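Peroxidase (Cellulomonas bogoriensis 69B4 = DSM 16987, PDB 6QZO) binds heme b and, as a member of the DyP-type family, probably uses hydrogen peroxide to oxidise its substrates. Local coordinates at residues T229-R234 with V329-D334; E290-R295 with R344-A349; R301-L306 with F339-R344. All blocks are in the same frame, centred on the assembly; numbering follows the deposited sequence.

In the fold
Followed from the N terminus, the chain enters the C-terminal half of this DyP-type peroxidase and lays down strand 229-238, whose first half pairs with the end of strand 323-332; contact 1 joins the two as neighbours in a four-stranded antiparallel sheet. Before that loop closes, the chain passes residues 290-295, with the heme ligand, and the loop 301-306. Their partners follow strand 323-332, on helix 340-348: contact 3 closes first, and contact 2 then closes the longer loop around it. Contact 3 is thus nested inside contact 2, and both cross contact 1. Together they tie sheet, heme-flanking helix and axial histidine, with a salt bridge from Arg345 to Glu303 linking contacts 2 and 3.

Contact 1 (T229-R234 with V329-D334)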
loop_
_atom_site.group_PDB
_atom_site.type_symbol
_atom_site.label_atom_id
_atom_site.label_comp_id
_atom_site.label_asym_id
_atom_site.label_seq_id
_atom_site.Cartn_x
_atom_site.Cartn_y
_atom_site.Cartn_z
ATOM N N THR A 229 8.092 9.722 25.214
ATOM C CA THR A 229 7.045 10.641 24.721
ATOM C C THR A 229 5.710 9.900 24.793
ATOM O O THR A 229 5.679 8.765 25.308
ATOM C CB THR A 229 7.405 11.147 23.311
ATOM O OG1 THR A 229 6.513 12.200 22.926
ATOM C CG2 THR A 229 7.373 10.047 22.270
ATOM N N SER A 230 4.655 10.564 24.335
ATOM C CA SER A 230 3.305 9.987 24.167
ATOM C C SER A 230 2.984 9.997 22.678
ATOM O O SER A 230 3.522 10.861 21.968
ATOM C CB SER A 230 2.286 10.745 24.958
ATOM O OG SER A 230 2.052 12.015 24.388
ATOM N N MET A 231 2.178 9.039 22.249
ATOM C CA MET A 231 1.776 8.845 20.842
ATOM C C MET A 231 0.253 8.782 20.788
ATOM O O MET A 231 -0.325 8.019 21.568
ATOM C CB MET A 231 2.370 7.549 20.295
ATOM C CG MET A 231 1.815 7.148 18.943
ATOM S SD MET A 231 2.625 5.599 18.439
ATOM C CE MET A 231 1.555 5.119 17.097
ATOM N N VAL A 232 -0.345 9.593 19.916
ATOM C CA VAL A 232 -1.792 9.532 19.557
ATOM C C VAL A 232 -1.885 9.041 18.112
ATOM O O VAL A 232 -1.148 9.570 17.270
ATOM C CB VAL A 232 -2.465 10.901 19.716
ATOM C CG1 VAL A 232 -3.841 10.930 19.074
ATOM C CG2 VAL A 232 -2.536 11.315 21.172
ATOM N N VAL A 233 -2.767 8.071 17.863
ATOM C CA VAL A 233 -3.180 7.635 16.507
ATOM C C VAL A 233 -4.684 7.848 16.380
ATOM O O VAL A 233 -5.433 7.115 17.050
ATOM C CB VAL A 233 -2.809 6.167 16.247
ATOM C CG1 VAL A 233 -3.212 5.700 14.865
ATOM C CG2 VAL A 233 -1.326 5.945 16.450
ATOM N N ARG A 234 -5.081 8.838 15.572
ATOM C CA ARG A 234 -6.470 9.011 15.091
ATOM C C ARG A 234 -6.516 8.583 13.622
ATOM O O ARG A 234 -5.755 9.149 12.802
ATOM C CB ARG A 234 -6.919 10.464 15.214
ATOM C CG ARG A 234 -6.803 11.045 16.609
ATOM C CD ARG A 234 -7.951 10.666 17.514
ATOM N NE ARG A 234 -9.114 11.497 17.356
ATOM C CZ ARG A 234 -10.208 11.425 18.099
ATOM N NH1 ARG A 234 -10.344 10.503 19.042
ATOM N NH2 ARG A 234 -11.178 12.283 17.849
ATOM N N VAL A 329 -1.018 10.636 13.205
ATOM C CA VAL A 329 -0.098 10.203 14.298
ATOM C C VAL A 329 0.533 11.470 14.870
ATOM O O VAL A 329 1.101 12.238 14.078
ATOM C CB VAL A 329 0.978 9.243 13.757
ATOM C CG1 VAL A 329 1.888 8.726 14.869
ATOM C CG2 VAL A 329 0.367 8.077 12.991
ATOM N N THR A 330 0.410 11.708 16.180
ATOM C CA THR A 330 1.054 12.863 16.872
ATOM C C THR A 330 1.898 12.359 18.047
ATOM O O THR A 330 1.536 11.345 18.648
ATOM C CB THR A 330 0.037 13.909 17.338
ATOM O OG1 THR A 330 -0.655 13.376 18.467
ATOM C CG2 THR A 330 -0.960 14.298 16.265
ATOM N N TYR A 331 2.992 13.062 18.322
ATOM C CA TYR A 331 3.905 12.836 19.467
ATOM C C TYR A 331 4.014 14.123 20.290
ATOM O O TYR A 331 4.156 15.206 19.704
ATOM C CB TYR A 331 5.282 12.401 18.982
ATOM C CG TYR A 331 5.296 11.067 18.288
ATOM C CD1 TYR A 331 5.295 9.889 19.012
ATOM C CD2 TYR A 331 5.340 10.985 16.908
ATOM C CE1 TYR A 331 5.307 8.659 18.386
ATOM C CE2 TYR A 331 5.340 9.766 16.265
ATOM C CZ TYR A 331 5.327 8.596 17.008
ATOM O OH TYR A 331 5.378 7.383 16.379
ATOM N N GLN A 332 3.945 13.989 21.614
ATOM C CA GLN A 332 3.976 15.124 22.580
ATOM C C GLN A 332 4.372 14.594 23.966
ATOM O O GLN A 332 4.162 13.386 24.218
ATOM C CB GLN A 332 2.615 15.825 22.577
ATOM C CG GLN A 332 1.435 14.910 22.879
ATOM C CD GLN A 332 0.975 14.110 21.681
ATOM O OE1 GLN A 332 0.695 14.653 20.612
ATOM N NE2 GLN A 332 0.877 12.808 21.860
ATOM N N ARG A 333 4.921 15.447 24.838
ATOM C CA ARG A 333 5.319 15.048 26.219
ATOM C C ARG A 333 4.082 14.515 26.959
ATOM O O ARG A 333 4.198 13.453 27.573
ATOM C CB ARG A 333 5.961 16.215 26.981
ATOM C CG ARG A 333 6.544 15.833 28.338
ATOM C CD ARG A 333 7.029 17.009 29.184
ATOM N NE ARG A 333 6.646 18.364 28.783
ATOM C CZ ARG A 333 5.542 19.021 29.166
ATOM N NH1 ARG A 333 4.668 18.470 29.995
ATOM N NH2 ARG A 333 5.328 20.244 28.723
ATOM N N ASP A 334 2.944 15.214 26.864
ATOM C CA ASP A 334 1.742 14.974 27.710
ATOM C C ASP A 334 0.482 15.168 26.860
ATOM O O ASP A 334 0.196 16.312 26.472
ATOM C CB ASP A 334 1.782 15.874 28.952
ATOM C CG ASP A 334 0.603 15.741 29.909
ATOM O OD1 ASP A 334 -0.449 15.197 29.500
ATOM O OD2 ASP A 334 0.739 16.207 31.057
#
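Backbone hydrogen bonds set the frame: strands 229-234 and 329-332 run antiparallel, their segment axes approaching to 4.7 Å, as two inner neighbours of the sheet in the C-terminal ferredoxin-like half of the DyP fold. Val232 and Thr330 form a hydrogen-bonded pair, both bonds lying in the carbonyl planes, the one from Val232 N to Thr330 O nearly straight at 169°. Ser230 and Gln332 form the next such pair.

Polar side chains add a second layer there. Ser230 OG, held between its own backbone N and carbonyl carbon (chi1 71°), gives a bond of 2.5 Å to Gln332 O from above the carbonyl plane, so that this oxygen accepts from both the N and the OG of one serine. Gln332 bends at chi2 and brings its amide back toward Ser230: NE2 donates to Ser230 OG at 2.9 Å, the acceptor close to the amide plane, while Gln332 OE1 accepts from Thr330 OG1 on a lone pair at 2.8 Å.

Apolar contacts occupy the other face. Met231 and Tyr331 lie alongside each other, Met231 CB 3.7 Å from Tyr331 CE1, and the sulfur makes an oblique Met-aromatic contact; the phenol OH binds Gln146.

With both ends of its amide engaged, Gln332 is fixed in rotation, and the buried hydroxyls of Ser230 and Thr330 are satisfied within the contact, on the face turned toward helix 335-338.

Contact 2 (E290-R295 with R344-A349); sequences EAHIRR and RRLDAA. With HEM (protoporphyrin IX containing Fe), chain I.
Arg295 carries most of this contact, and its side chain curls to do so. CB rests 3.6 Å from Leu346 CD2, with its own CG placed anti to the carbonyl carbon (chi1 -63°). Bends at chi2 and chi3 then curve the chain around the carbonyl of Ala349: CG passes 3.2 Å from Ala349 O, and CD also lies beside it. Arg295 NE donates to Ala349 O at 2.8 Å, from above the carbonyl plane. At the tip, NH2 reaches Arg345 O at 2.9 Å, an oxygen that also accepts the helical bond from Ala349 N. The guanidinium is sandwiched between Ala349 CB over one face and Arg345 CG over the other, with Ala348 CB at its edge. Arg295 thus grips the C-terminal end of helix 340-348, where the carbonyl-rich helix end would be expected to suit a positive charge.

This is the proximal side of the DyP heme pocket: one turn earlier on the same short helix, His292 NE2 binds the iron at 2.1 Å, and its ND1 is hydrogen-bonded to Asp350, just beyond Ala349. Leu346 CD1 rests against both His292 CE1 and heme C3C, 3.7 Å from each.

Arg345 returns the grip. Its NE donates to Arg295 O at 2.9 Å, the oxygen close to its guanidinium plane; the two guanidinium planes stand 86° apart, and Arg345 NH1 forms a salt bridge with Glu303.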
loop_
_atom_site.group_PDB
_atom_site.type_symbol
_atom_site.label_atom_id
_atom_site.label_comp_id
_atom_site.label_asym_id
_atom_site.label_seq_id
_atom_site.Cartn_x
_atom_site.Cartn_y
_atom_site.Cartn_z
ATOM N N GLU A 290 -13.743 29.942 12.029
ATOM C CA GLU A 290 -13.865 28.474 12.237
ATOM C C GLU A 290 -12.967 27.712 11.256
ATOM O O GLU A 290 -13.129 26.496 11.128
ATOM C CB GLU A 290 -15.337 28.090 12.104
ATOM C CG GLU A 290 -16.156 28.572 13.293
ATOM C CD GLU A 290 -17.625 28.220 13.262
ATOM O OE1 GLU A 290 -18.119 27.820 12.174
ATOM O OE2 GLU A 290 -18.246 28.301 14.333
ATOM N N ALA A 291 -12.037 28.407 10.608
ATOM C CA ALA A 291 -11.012 27.830 9.701
ATOM C C ALA A 291 -10.099 26.913 10.522
ATOM O O ALA A 291 -9.779 27.281 11.670
ATOM C CB ALA A 291 -10.219 28.918 9.033
ATOM N N HIS A 292 -9.686 25.789 9.940
ATOM C CA HIS A 292 -8.933 24.714 10.630
ATOM C C HIS A 292 -7.720 25.309 11.354
ATOM O O HIS A 292 -7.496 24.958 12.513
ATOM C CB HIS A 292 -8.544 23.602 9.637
ATOM C CG HIS A 292 -7.870 22.423 10.262
ATOM N ND1 HIS A 292 -8.484 21.638 11.214
ATOM C CD2 HIS A 292 -6.639 21.886 10.061
ATOM C CE1 HIS A 292 -7.657 20.673 11.586
ATOM N NE2 HIS A 292 -6.507 20.794 10.885
ATOM N N ILE A 293 -6.942 26.152 10.682
ATOM C CA ILE A 293 -5.607 26.564 11.206
ATOM C C ILE A 293 -5.798 27.656 12.264
ATOM O O ILE A 293 -4.860 27.885 13.047
ATOM C CB ILE A 293 -4.653 27.004 10.078
ATOM C CG1 ILE A 293 -5.068 28.332 9.441
ATOM C CG2 ILE A 293 -4.502 25.890 9.060
ATOM C CD1 ILE A 293 -3.984 28.966 8.619
ATOM N N ARG A 294 -6.948 28.322 12.279
ATOM C CA ARG A 294 -7.274 29.283 13.360
ATOM C C ARG A 294 -7.620 28.478 14.616
ATOM O O ARG A 294 -7.077 28.788 15.671
ATOM C CB ARG A 294 -8.418 30.213 12.944
ATOM C CG ARG A 294 -8.785 31.239 14.001
ATOM C CD ARG A 294 -10.018 32.020 13.609
ATOM N NE ARG A 294 -9.731 32.986 12.565
ATOM C CZ ARG A 294 -9.176 34.182 12.761
ATOM N NH1 ARG A 294 -8.820 34.566 13.981
ATOM N NH2 ARG A 294 -8.966 34.993 11.729
ATOM N N ARG A 295 -8.480 27.475 14.481
ATOM C CA ARG A 295 -9.021 26.690 15.619
ATOM C C ARG A 295 -7.945 25.739 16.168
ATOM O O ARG A 295 -8.032 25.402 17.358
ATOM C CB ARG A 295 -10.280 25.934 15.179
ATOM C CG ARG A 295 -11.424 26.840 14.767
ATOM C CD ARG A 295 -11.962 27.652 15.923
ATOM N NE ARG A 295 -12.564 26.794 16.935
ATOM C CZ ARG A 295 -12.933 27.193 18.147
ATOM N NH1 ARG A 295 -12.750 28.450 18.523
ATOM N NH2 ARG A 295 -13.450 26.324 18.987
ATOM N N ARG A 344 -10.176 19.200 21.606
ATOM C CA ARG A 344 -11.409 19.712 22.260
ATOM C C ARG A 344 -11.864 21.007 21.572
ATOM O O ARG A 344 -13.075 21.202 21.425
ATOM C CB ARG A 344 -11.191 19.931 23.770
ATOM C CG ARG A 344 -12.491 20.163 24.548
ATOM C CD ARG A 344 -12.766 19.446 25.876
ATOM N NE ARG A 344 -11.563 19.454 26.680
ATOM C CZ ARG A 344 -11.132 18.441 27.419
ATOM N NH1 ARG A 344 -11.844 17.323 27.541
ATOM N NH2 ARG A 344 -9.994 18.556 28.106
ATOM N N ARG A 345 -10.929 21.859 21.168
ATOM C CA ARG A 345 -11.233 23.146 20.491
ATOM C C ARG A 345 -11.784 22.868 19.084
ATOM O O ARG A 345 -12.758 23.551 18.697
ATOM C CB ARG A 345 -10.012 24.072 20.486
ATOM C CG ARG A 345 -10.351 25.537 20.231
ATOM C CD ARG A 345 -9.263 26.488 20.707
ATOM N NE ARG A 345 -7.984 26.091 20.149
ATOM C CZ ARG A 345 -6.887 25.707 20.829
ATOM N NH1 ARG A 345 -6.818 25.689 22.159
ATOM N NH2 ARG A 345 -5.802 25.390 20.125
ATOM N N LEU A 346 -11.236 21.875 18.368
ATOM C CA LEU A 346 -11.738 21.476 17.024
ATOM C C LEU A 346 -13.125 20.840 17.152
ATOM O O LEU A 346 -13.962 21.093 16.280
ATOM C CB LEU A 346 -10.765 20.500 16.360
ATOM C CG LEU A 346 -9.366 21.056 16.112
ATOM C CD1 LEU A 346 -8.602 20.151 15.165
ATOM C CD2 LEU A 346 -9.426 22.484 15.567
ATOM N N ASP A 347 -13.361 20.041 18.193
ATOM C CA ASP A 347 -14.697 19.439 18.429
ATOM C C ASP A 347 -15.726 20.567 18.559
ATOM O O ASP A 347 -16.806 20.410 18.006
ATOM C CB ASP A 347 -14.728 18.540 19.670
ATOM C CG ASP A 347 -16.108 17.982 19.959
ATOM O OD1 ASP A 347 -16.635 17.259 19.105
ATOM O OD2 ASP A 347 -16.644 18.289 21.033
ATOM N N ALA A 348 -15.393 21.644 19.280
ATOM C CA ALA A 348 -16.315 22.767 19.587
ATOM C C ALA A 348 -16.669 23.514 18.292
ATOM O O ALA A 348 -17.855 23.848 18.119
ATOM C CB ALA A 348 -15.718 23.686 20.623
ATOM N N ALA A 349 -15.698 23.751 17.405
ATOM C CA ALA A 349 -15.914 24.396 16.090
ATOM C C ALA A 349 -14.700 24.204 15.176
ATOM O O ALA A 349 -13.583 24.551 15.575
ATOM C CB ALA A 349 -16.229 25.865 16.272
HETATM C CHA HEM I . -2.846 22.144 10.179
HETATM C CHB HEM I . -5.336 19.064 7.445
HETATM C CHC HEM I . -6.962 16.864 11.426
HETATM C CHD HEM I . -4.148 19.681 14.145
HETATM C C1A HEM I . -3.410 21.510 9.106
HETATM C C2A HEM I . -3.304 21.960 7.758
HETATM C C3A HEM I . -4.021 21.096 6.995
HETATM C C4A HEM I . -4.536 20.104 7.858
HETATM C CMA HEM I . -4.230 21.147 5.494
HETATM C CAA HEM I . -2.587 23.203 7.261
HETATM C CBA HEM I . -1.119 22.967 6.906
HETATM C CGA HEM I . -0.331 22.772 8.160
HETATM O O1A HEM I . -0.170 21.585 8.561
HETATM O O2A HEM I . 0.128 23.773 8.780
HETATM C C1B HEM I . -5.993 18.210 8.322
HETATM C C2B HEM I . -6.862 17.186 7.860
HETATM C C3B HEM I . -7.339 16.552 8.982
HETATM C C4B HEM I . -6.721 17.250 10.117
HETATM C CMB HEM I . -7.173 16.859 6.401
HETATM C CAB HEM I . -8.212 15.371 9.126
HETATM C CBB HEM I . -8.523 14.552 8.121
HETATM C C1C HEM I . -6.339 17.419 12.520
HETATM C C2C HEM I . -6.565 17.013 13.834
HETATM C C3C HEM I . -5.783 17.796 14.650
HETATM C C4C HEM I . -5.054 18.706 13.786
HETATM C CMC HEM I . -7.484 15.937 14.344
HETATM C CAC HEM I . -5.869 17.516 16.107
HETATM C CBC HEM I . -5.206 18.131 17.048
HETATM C C1D HEM I . -3.565 20.595 13.244
HETATM C C2D HEM I . -2.628 21.644 13.685
HETATM C C3D HEM I . -2.281 22.342 12.589
HETATM C C4D HEM I . -3.005 21.696 11.481
HETATM C CMD HEM I . -2.134 21.973 15.083
HETATM C CAD HEM I . -1.329 23.543 12.533
HETATM C CBD HEM I . -2.103 24.863 12.734
HETATM C CGD HEM I . -1.254 26.129 12.754
HETATM O O1D HEM I . -0.624 26.458 13.781
HETATM O O2D HEM I . -1.193 26.896 11.751
HETATM N NA HEM I . -4.165 20.375 9.149
HETATM N NB HEM I . -5.944 18.217 9.655
HETATM N NC HEM I . -5.438 18.442 12.490
HETATM N ND HEM I . -3.750 20.676 11.919
HETATM FE FE HEM I . -4.823 19.559 10.832
#

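Contact 3 (R301-L306 with F339-R344). With HEM (protoporphyrin IX containing Fe), chain I.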
loop_
_atom_site.group_PDB
_atom_site.type_symbol
_atom_site.label_atom_id
_atom_site.label_comp_id
_atom_site.label_asym_id
_atom_site.label_seq_id
_atom_site.Cartn_x
_atom_site.Cartn_y
_atom_site.Cartn_z
ATOM N N ARG A 301 1.670 28.053 24.885
ATOM C CA ARG A 301 2.925 27.465 24.351
ATOM C C ARG A 301 2.772 25.940 24.214
ATOM O O ARG A 301 3.196 25.412 23.153
ATOM C CB ARG A 301 4.115 27.787 25.245
ATOM C CG ARG A 301 5.388 27.062 24.827
ATOM C CD ARG A 301 6.643 27.718 25.363
ATOM N NE ARG A 301 7.796 27.045 24.777
ATOM C CZ ARG A 301 8.328 25.904 25.223
ATOM N NH1 ARG A 301 7.831 25.293 26.291
ATOM N NH2 ARG A 301 9.378 25.386 24.611
ATOM N N GLU A 302 2.183 25.264 25.206
ATOM C CA GLU A 302 2.232 23.780 25.317
ATOM C C GLU A 302 1.185 23.115 24.407
ATOM O O GLU A 302 1.310 21.896 24.199
ATOM C CB GLU A 302 2.130 23.331 26.781
ATOM C CG GLU A 302 0.807 23.624 27.462
ATOM C CD GLU A 302 0.610 24.979 28.113
ATOM O OE1 GLU A 302 1.611 25.752 28.178
ATOM O OE2 GLU A 302 -0.546 25.248 28.537
ATOM N N GLU A 303 0.238 23.874 23.846
ATOM C CA GLU A 303 -0.868 23.342 23.002
ATOM C C GLU A 303 -0.374 23.127 21.555
ATOM O O GLU A 303 -0.980 23.670 20.619
ATOM C CB GLU A 303 -2.073 24.285 23.051
ATOM C CG GLU A 303 -2.751 24.315 24.398
ATOM C CD GLU A 303 -4.014 25.160 24.415
ATOM O OE1 GLU A 303 -4.226 25.899 23.430
ATOM O OE2 GLU A 303 -4.806 25.054 25.388
ATOM N N THR A 304 0.665 22.311 21.401
ATOM C CA THR A 304 1.339 21.965 20.127
ATOM C C THR A 304 1.848 20.525 20.247
ATOM O O THR A 304 1.902 20.002 21.385
ATOM C CB THR A 304 2.426 22.995 19.811
ATOM O OG1 THR A 304 2.923 22.786 18.486
ATOM C CG2 THR A 304 3.571 22.946 20.794
ATOM N N PHE A 305 2.174 19.890 19.126
ATOM C CA PHE A 305 2.631 18.482 19.075
ATOM C C PHE A 305 3.256 18.229 17.702
ATOM O O PHE A 305 2.955 18.983 16.749
ATOM C CB PHE A 305 1.463 17.529 19.374
ATOM C CG PHE A 305 0.146 17.971 18.799
ATOM C CD1 PHE A 305 -0.173 17.721 17.473
ATOM C CD2 PHE A 305 -0.750 18.686 19.573
ATOM C CE1 PHE A 305 -1.369 18.167 16.934
ATOM C CE2 PHE A 305 -1.945 19.132 19.036
ATOM C CZ PHE A 305 -2.254 18.867 17.719
ATOM N N LEU A 306 4.134 17.227 17.628
ATOM C CA LEU A 306 4.766 16.779 16.363
ATOM C C LEU A 306 3.749 15.921 15.602
ATOM O O LEU A 306 3.566 14.740 15.969
ATOM C CB LEU A 306 6.041 15.993 16.666
ATOM C CG LEU A 306 6.849 15.563 15.440
ATOM C CD1 LEU A 306 7.245 16.767 14.585
ATOM C CD2 LEU A 306 8.056 14.745 15.849
ATOM N N PHE A 339 -2.255 17.750 23.408
ATOM C CA PHE A 339 -3.116 17.310 22.276
ATOM C C PHE A 339 -4.590 17.589 22.583
ATOM O O PHE A 339 -5.257 18.310 21.807
ATOM C CB PHE A 339 -2.896 15.834 21.929
ATOM C CG PHE A 339 -3.796 15.350 20.818
ATOM C CD1 PHE A 339 -3.454 15.536 19.491
ATOM C CD2 PHE A 339 -5.008 14.739 21.111
ATOM C CE1 PHE A 339 -4.289 15.097 18.476
ATOM C CE2 PHE A 339 -5.852 14.320 20.085
ATOM C CZ PHE A 339 -5.487 14.492 18.768
ATOM N N THR A 340 -5.085 17.034 23.681
ATOM C CA THR A 340 -6.533 16.974 24.021
ATOM C C THR A 340 -7.179 18.357 24.022
ATOM O O THR A 340 -8.318 18.487 23.585
ATOM C CB THR A 340 -6.727 16.244 25.347
ATOM O OG1 THR A 340 -6.134 14.970 25.114
ATOM C CG2 THR A 340 -8.171 16.122 25.762
ATOM N N PRO A 341 -6.535 19.416 24.553
ATOM C CA PRO A 341 -7.106 20.760 24.489
ATOM C C PRO A 341 -7.305 21.260 23.049
ATOM O O PRO A 341 -8.254 21.995 22.809
ATOM C CB PRO A 341 -6.078 21.635 25.231
ATOM C CG PRO A 341 -5.358 20.652 26.136
ATOM C CD PRO A 341 -5.268 19.389 25.303
ATOM N N VAL A 342 -6.423 20.854 22.125
ATOM C CA VAL A 342 -6.547 21.227 20.680
ATOM C C VAL A 342 -7.705 20.424 20.079
ATOM O O VAL A 342 -8.613 21.046 19.486
ATOM C CB VAL A 342 -5.239 21.025 19.900
ATOM C CG1 VAL A 342 -5.444 21.260 18.414
ATOM C CG2 VAL A 342 -4.121 21.908 20.434
ATOM N N GLN A 343 -7.705 19.104 20.269
ATOM C CA GLN A 343 -8.807 18.213 19.813
ATOM C C GLN A 343 -10.141 18.746 20.355
ATOM O O GLN A 343 -11.117 18.748 19.581
ATOM C CB GLN A 343 -8.568 16.769 20.244
ATOM C CG GLN A 343 -9.574 15.784 19.671
ATOM C CD GLN A 343 -9.637 15.847 18.159
ATOM O OE1 GLN A 343 -8.800 15.278 17.444
ATOM N NE2 GLN A 343 -10.623 16.573 17.648
ATOM N N ARG A 344 -10.176 19.200 21.606
ATOM C CA ARG A 344 -11.409 19.712 22.260
ATOM C C ARG A 344 -11.864 21.007 21.572
ATOM O O ARG A 344 -13.075 21.202 21.425
ATOM C CB ARG A 344 -11.191 19.931 23.770
ATOM C CG ARG A 344 -12.491 20.163 24.548
ATOM C CD ARG A 344 -12.766 19.446 25.876
ATOM N NE ARG A 344 -11.563 19.454 26.680
ATOM C CZ ARG A 344 -11.132 18.441 27.419
ATOM N NH1 ARG A 344 -11.844 17.323 27.541
ATOM N NH2 ARG A 344 -9.994 18.556 28.106
HETATM C CHA HEM I . -2.846 22.144 10.179
HETATM C CHB HEM I . -5.336 19.064 7.445
HETATM C CHC HEM I . -6.962 16.864 11.426
HETATM C CHD HEM I . -4.148 19.681 14.145
HETATM C C1A HEM I . -3.410 21.510 9.106
HETATM C C2A HEM I . -3.304 21.960 7.758
HETATM C C3A HEM I . -4.021 21.096 6.995
HETATM C C4A HEM I . -4.536 20.104 7.858
HETATM C CMA HEM I . -4.230 21.147 5.494
HETATM C CAA HEM I . -2.587 23.203 7.261
HETATM C CBA HEM I . -1.119 22.967 6.906
HETATM C CGA HEM I . -0.331 22.772 8.160
HETATM O O1A HEM I . -0.170 21.585 8.561
HETATM O O2A HEM I . 0.128 23.773 8.780
HETATM C C1B HEM I . -5.993 18.210 8.322
HETATM C C2B HEM I . -6.862 17.186 7.860
HETATM C C3B HEM I . -7.339 16.552 8.982
HETATM C C4B HEM I . -6.721 17.250 10.117
HETATM C CMB HEM I . -7.173 16.859 6.401
HETATM C CAB HEM I . -8.212 15.371 9.126
HETATM C CBB HEM I . -8.523 14.552 8.121
HETATM C C1C HEM I . -6.339 17.419 12.520
HETATM C C2C HEM I . -6.565 17.013 13.834
HETATM C C3C HEM I . -5.783 17.796 14.650
HETATM C C4C HEM I . -5.054 18.706 13.786
HETATM C CMC HEM I . -7.484 15.937 14.344
HETATM C CAC HEM I . -5.869 17.516 16.107
HETATM C CBC HEM I . -5.206 18.131 17.048
HETATM C C1D HEM I . -3.565 20.595 13.244
HETATM C C2D HEM I . -2.628 21.644 13.685
HETATM C C3D HEM I . -2.281 22.342 12.589
HETATM C C4D HEM I . -3.005 21.696 11.481
HETATM C CMD HEM I . -2.134 21.973 15.083
HETATM C CAD HEM I . -1.329 23.543 12.533
HETATM C CBD HEM I . -2.103 24.863 12.734
HETATM C CGD HEM I . -1.254 26.129 12.754
HETATM O O1D HEM I . -0.624 26.458 13.781
HETATM O O2D HEM I . -1.193 26.896 11.751
HETATM N NA HEM I . -4.165 20.375 9.149
HETATM N NB HEM I . -5.944 18.217 9.655
HETATM N NC HEM I . -5.438 18.442 12.490
HETATM N ND HEM I . -3.750 20.676 11.919
HETATM FE FE HEM I . -4.823 19.559 10.832
#
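Residues 301-306 form an irregular run leading into strand 306-314, with Glu303 at the centre of an inverse gamma turn closed by Thr304 N bonding to Glu302 O at 2.9 Å. Opposite lies the first part of helix 340-348. The nearest CA atoms, those of Glu303 and Phe339, are 6.5 Å apart, and no hydrogen bond crosses the gap, so side chains make the junction.

Phe305 does most of the work. Its CG sits in the crowded position between backbone N and carbonyl carbon (chi1 37°), which directs the ring at the helix. Phe339, with CG anti to its backbone N, brings the edge of its ring to the face of Phe305: Phe339 CD1 stands over the centre of that ring, 3.9 Å above the plane, in an edge-to-face pair with planes at 56°. Val342 meets the Phe305 ring tip to tip at its rim, CG2 lying 3.8 Å from Phe305 CE2. The same methyl is 3.6 Å from Glu303 O.

These three residues line one heme vinyl. Its terminal carbon CBC approaches Phe305 CZ (3.1 Å), Val342 CG1 (3.4 Å) and Phe339 CE1 (3.5 Å), a lining that would restrict the vinyl's rotation. At the outer margin, Glu303 OE2 lies against Pro341 CB, while OE1 pairs with Arg345 NH1.

Behind the aromatic pair stands the C-terminal sheet: Phe305 packs on Thr330 and Gln332 of strand 323-332, and Phe339 on Phe328, Thr330 and, from strand 229-238, Val232, so that the start of helix 340-348 and the loop 301-306 meet beside the sheet, next to the heme.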